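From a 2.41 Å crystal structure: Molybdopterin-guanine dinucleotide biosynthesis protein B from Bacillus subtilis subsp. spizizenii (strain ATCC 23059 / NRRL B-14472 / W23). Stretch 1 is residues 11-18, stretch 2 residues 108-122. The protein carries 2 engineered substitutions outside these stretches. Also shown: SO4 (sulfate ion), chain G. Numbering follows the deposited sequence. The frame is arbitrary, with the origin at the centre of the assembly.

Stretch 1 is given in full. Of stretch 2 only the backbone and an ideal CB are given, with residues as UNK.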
# COMPACT_ATOMS: atom_id res chain seq x y z
N PRO A 11 2.75 20.44 3.42
CA PRO A 11 3.31 20.93 2.15
C PRO A 11 3.33 19.87 1.03
O PRO A 11 3.53 18.69 1.29
CB PRO A 11 4.75 21.33 2.52
CG PRO A 11 4.81 21.31 4.04
CD PRO A 11 3.77 20.36 4.49
N ILE A 12 3.12 20.35 -0.20
CA ILE A 12 2.92 19.55 -1.39
C ILE A 12 3.61 20.23 -2.56
O ILE A 12 3.38 21.38 -2.86
CB ILE A 12 1.44 19.37 -1.71
CG1 ILE A 12 0.73 18.70 -0.52
CG2 ILE A 12 1.23 18.53 -3.00
CD1 ILE A 12 -0.72 18.30 -0.77
N VAL A 13 4.49 19.51 -3.22
CA VAL A 13 4.95 19.94 -4.52
C VAL A 13 4.80 18.84 -5.54
O VAL A 13 5.00 17.64 -5.27
CB VAL A 13 6.39 20.38 -4.47
CG1 VAL A 13 6.80 20.95 -5.80
CG2 VAL A 13 6.55 21.43 -3.39
N GLN A 14 4.43 19.26 -6.74
CA GLN A 14 4.32 18.32 -7.82
C GLN A 14 5.42 18.51 -8.89
O GLN A 14 6.01 19.58 -9.06
CB GLN A 14 2.96 18.42 -8.48
CG GLN A 14 1.78 18.46 -7.60
CD GLN A 14 0.48 18.64 -8.38
OE1 GLN A 14 -0.33 19.54 -8.10
NE2 GLN A 14 0.25 17.76 -9.33
N VAL A 15 5.66 17.43 -9.61
CA VAL A 15 6.49 17.43 -10.81
C VAL A 15 5.69 16.89 -12.00
O VAL A 15 5.15 15.78 -11.95
CB VAL A 15 7.74 16.58 -10.64
CG1 VAL A 15 8.57 16.63 -11.90
CG2 VAL A 15 8.53 17.08 -9.45
N VAL A 16 5.58 17.72 -13.03
CA VAL A 16 4.83 17.40 -14.22
C VAL A 16 5.68 17.66 -15.45
O VAL A 16 6.53 18.53 -15.45
CB VAL A 16 3.50 18.19 -14.32
CG1 VAL A 16 2.70 18.03 -13.09
CG2 VAL A 16 3.73 19.61 -14.66
N GLY A 17 5.41 16.91 -16.50
CA GLY A 17 6.28 16.84 -17.67
C GLY A 17 5.89 15.60 -18.48
O GLY A 17 5.50 14.60 -17.89
N PHE A 18 5.96 15.68 -19.81
CA PHE A 18 5.84 14.51 -20.70
C PHE A 18 6.82 13.40 -20.36
O PHE A 18 7.86 13.62 -19.71
CB PHE A 18 6.03 14.92 -22.19
CG PHE A 18 4.91 15.81 -22.70
CD1 PHE A 18 3.63 15.32 -22.78
CD2 PHE A 18 5.13 17.12 -23.03
CE1 PHE A 18 2.61 16.11 -23.21
CE2 PHE A 18 4.10 17.90 -23.46
CZ PHE A 18 2.84 17.39 -23.55
N UNK A 108 4.68 14.75 -5.48
CA UNK A 108 3.81 14.03 -6.43
C UNK A 108 4.41 14.09 -7.85
O UNK A 108 4.76 15.17 -8.32
CB UNK A 108 2.40 14.62 -6.42
N UNK A 109 4.55 12.94 -8.50
CA UNK A 109 4.80 12.90 -9.95
C UNK A 109 3.44 12.83 -10.68
O UNK A 109 2.69 11.88 -10.47
CB UNK A 109 5.68 11.71 -10.32
N UNK A 110 3.11 13.81 -11.53
CA UNK A 110 1.81 13.79 -12.26
C UNK A 110 0.62 14.56 -11.64
O UNK A 110 0.88 15.50 -10.90
CB UNK A 110 1.38 12.33 -12.42
N UNK A 111 -0.63 14.12 -11.86
CA UNK A 111 -1.89 14.90 -11.62
C UNK A 111 -1.75 16.35 -11.98
O UNK A 111 -2.00 17.23 -11.11
CB UNK A 111 -2.32 14.80 -10.15
N UNK A 112 -1.35 16.64 -13.21
CA UNK A 112 -1.28 18.04 -13.71
C UNK A 112 -2.46 18.95 -13.35
O UNK A 112 -2.34 20.17 -13.35
CB UNK A 112 -1.16 18.01 -15.23
N UNK A 113 -3.60 18.33 -13.13
CA UNK A 113 -4.88 19.00 -12.98
C UNK A 113 -5.06 19.51 -11.57
O UNK A 113 -5.93 20.33 -11.31
CB UNK A 113 -6.03 18.06 -13.35
N UNK A 114 -4.26 18.98 -10.65
CA UNK A 114 -4.33 19.38 -9.25
C UNK A 114 -3.88 20.82 -9.09
O UNK A 114 -3.08 21.30 -9.90
CB UNK A 114 -3.48 18.46 -8.38
N UNK A 115 -4.37 21.50 -8.04
CA UNK A 115 -4.06 22.88 -7.64
C UNK A 115 -2.70 23.10 -6.94
O UNK A 115 -2.37 24.25 -6.65
CB UNK A 115 -5.17 23.37 -6.71
N UNK A 116 -1.92 22.08 -6.68
CA UNK A 116 -0.76 22.29 -5.80
C UNK A 116 0.39 22.86 -6.55
O UNK A 116 0.43 22.80 -7.78
CB UNK A 116 -0.33 20.98 -5.13
N UNK A 117 1.31 23.50 -5.83
CA UNK A 117 2.42 24.11 -6.54
C UNK A 117 3.17 23.04 -7.33
O UNK A 117 3.22 21.92 -6.87
CB UNK A 117 3.36 24.83 -5.57
N UNK A 118 3.76 23.37 -8.47
CA UNK A 118 4.34 22.33 -9.26
C UNK A 118 5.50 22.84 -10.04
O UNK A 118 5.59 24.01 -10.32
CB UNK A 118 3.30 21.71 -10.20
N UNK A 119 6.42 21.93 -10.31
CA UNK A 119 7.57 22.24 -11.13
C UNK A 119 7.30 21.56 -12.48
O UNK A 119 6.83 20.41 -12.53
CB UNK A 119 8.88 21.77 -10.49
N UNK A 120 7.49 22.30 -13.57
CA UNK A 120 7.20 21.81 -14.92
C UNK A 120 8.52 21.58 -15.62
O UNK A 120 9.34 22.48 -15.66
CB UNK A 120 6.32 22.79 -15.70
N UNK A 121 8.73 20.36 -16.10
CA UNK A 121 9.86 19.97 -16.96
C UNK A 121 9.44 20.03 -18.43
O UNK A 121 8.48 19.38 -18.83
CB UNK A 121 10.35 18.57 -16.61
N UNK A 122 10.13 20.86 -19.20
CA UNK A 122 9.94 20.98 -20.65
C UNK A 122 11.06 20.29 -21.42
O UNK A 122 12.24 20.58 -21.19
CB UNK A 122 9.86 22.45 -21.06
S SO4 G . -1.48 13.38 -15.37
O1 SO4 G . -2.72 12.65 -15.13
O2 SO4 G . -0.34 12.71 -14.76
O3 SO4 G . -1.23 13.49 -16.80
O4 SO4 G . -1.67 14.69 -14.79

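Stretch 2 flanks strand 12-16 on both edges: 108-109 pairs with one edge, 118-122 with the other, both parallel.

Position 108 pairs with Gln14. Its N donates to Val13 O (2.9 Å). Its ideal CB lies 4.1 Å from Gln14 CG, with Ile12 CG2 further off. A branched aliphatic would suit. It is Ile108, and its CD1 reaches Ile12 CG2 at 4.2 Å.

Position 109 pairs with Val15, but stretch 1 sets little preference. It is Glu109, extended.

Position 110 has phi 94° and psi -150°. A CB here would jam against the preceding carbonyl and sit 2.9 Å from sulfate O2. Only glycine fits, and Gly110 is found. Its N donates to Val15 O (2.9 Å).

Position 111 opens a type I turn. Its O accepts from Gln14 NE2 (2.9 Å). The left-handed backbone (phi 38°, psi 55°) would suit glycine or asparagine best, though a sideways CB does not bar others. It is Phe111, whose ring leads away.

Position 112 points away. A long flexible chain is possible. It is Lys112; its N donates to sulfate O4.

Positions 113 and 115 point away, and their side chains meet nothing of stretch 1. Many residues would do at 113; phi -76° admits proline at 115. They are Lys113 and Pro115.

Position 114 points toward Gln14, its CB 3.3 Å from OE1. That favours a small residue. It is Ala114.

Position 116 points toward stretch 1, with CB 3.6 Å from Ile12 CG2. A large apolar or aromatic residue could cover that isoleucine. It is Tyr116. Ile12 CD1 lies over its ring face, 4.0 Å from the ring centroid.

Position 117 has phi -58° and its N makes no hydrogen bond to stretch 1, so proline is allowed. It is Pro117: CD packs 3.3 Å from Ile12 O, while its O accepts from Gln14 N (2.9 Å).

Position 118 pairs with Gln14, CB on the Val16 side chain's face. An aliphatic or a long chain could fit. It is Lys118. Its CE passes 3.1 Å from Gln14 OE1, and NZ donates to Tyr116 O (2.7 Å).

The ideal CB of 119 lies 4.8 Å from Val15 CG2. Valine or isoleucine would suit. It is Val119; its N donates to Gln14 O (2.7 Å).

Position 120 has its ideal CB 4.2 Å from Val16 CG2. Again a beta-branched aliphatic suits. It is Val120, whose CG2 meets Val16 CG2 at 3.6 Å.

Position 121 points sideways near Gly17. An aliphatic could reach Val15. It is Ile121: CG1 lies 4.1 Å from Val15 CG1.

Position 122 points away; many residues would do. It is Leu122.

Stretch 2 (108-122) IEGFKKAPYPKVVIL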
# COMPACT_ATOMS: atom_id res chain seq x y z
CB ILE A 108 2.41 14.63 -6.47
CG1 ILE A 108 1.86 14.77 -5.03
CG2 ILE A 108 1.55 13.80 -7.39
CD1 ILE A 108 0.38 14.90 -4.93
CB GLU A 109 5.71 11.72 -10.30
CG GLU A 109 5.82 11.36 -11.80
CD GLU A 109 6.89 10.29 -12.09
OE1 GLU A 109 6.86 9.70 -13.18
OE2 GLU A 109 7.77 10.04 -11.24
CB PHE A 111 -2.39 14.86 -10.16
CG PHE A 111 -2.54 13.48 -9.62
CD1 PHE A 111 -3.77 12.75 -9.75
CD2 PHE A 111 -1.45 12.87 -9.08
CE1 PHE A 111 -3.86 11.38 -9.29
CE2 PHE A 111 -1.45 11.52 -8.55
CZ PHE A 111 -2.67 10.78 -8.68
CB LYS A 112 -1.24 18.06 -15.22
CG LYS A 112 -0.19 17.17 -15.88
CD LYS A 112 -0.39 17.14 -17.36
CE LYS A 112 -1.81 16.94 -17.72
NZ LYS A 112 -2.20 18.19 -18.44
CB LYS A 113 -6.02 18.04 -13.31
CG LYS A 113 -6.12 16.81 -12.33
CD LYS A 113 -5.67 15.45 -12.93
CE LYS A 113 -6.41 14.28 -12.22
NZ LYS A 113 -6.62 13.04 -13.05
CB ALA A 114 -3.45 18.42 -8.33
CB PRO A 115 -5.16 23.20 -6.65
CG PRO A 115 -5.52 21.85 -6.05
CD PRO A 115 -5.44 20.92 -7.20
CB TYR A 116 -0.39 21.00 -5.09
CG TYR A 116 -1.59 20.45 -4.40
CD1 TYR A 116 -2.04 21.03 -3.20
CD2 TYR A 116 -2.34 19.44 -4.96
CE1 TYR A 116 -3.19 20.57 -2.57
CE2 TYR A 116 -3.49 18.97 -4.34
CZ TYR A 116 -3.91 19.54 -3.13
OH TYR A 116 -5.04 19.08 -2.51
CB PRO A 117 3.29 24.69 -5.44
CG PRO A 117 2.43 24.71 -4.21
CD PRO A 117 1.43 23.61 -4.38
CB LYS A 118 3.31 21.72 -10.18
CG LYS A 118 2.39 22.67 -10.85
CD LYS A 118 1.27 21.92 -11.53
CE LYS A 118 0.28 21.31 -10.57
NZ LYS A 118 -0.80 22.25 -10.15
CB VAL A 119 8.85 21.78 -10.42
CG1 VAL A 119 9.98 21.57 -11.39
CG2 VAL A 119 9.22 22.80 -9.34
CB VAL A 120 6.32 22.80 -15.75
CG1 VAL A 120 6.11 22.30 -17.18
CG2 VAL A 120 4.99 23.00 -15.09
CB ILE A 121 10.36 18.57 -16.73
CG1 ILE A 121 10.23 18.13 -15.28
CG2 ILE A 121 11.79 18.43 -17.27
CD1 ILE A 121 11.03 18.89 -14.34
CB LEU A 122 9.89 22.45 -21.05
CG LEU A 122 8.53 23.13 -21.10
CD1 LEU A 122 7.45 22.31 -20.47
CD2 LEU A 122 8.62 24.44 -20.44
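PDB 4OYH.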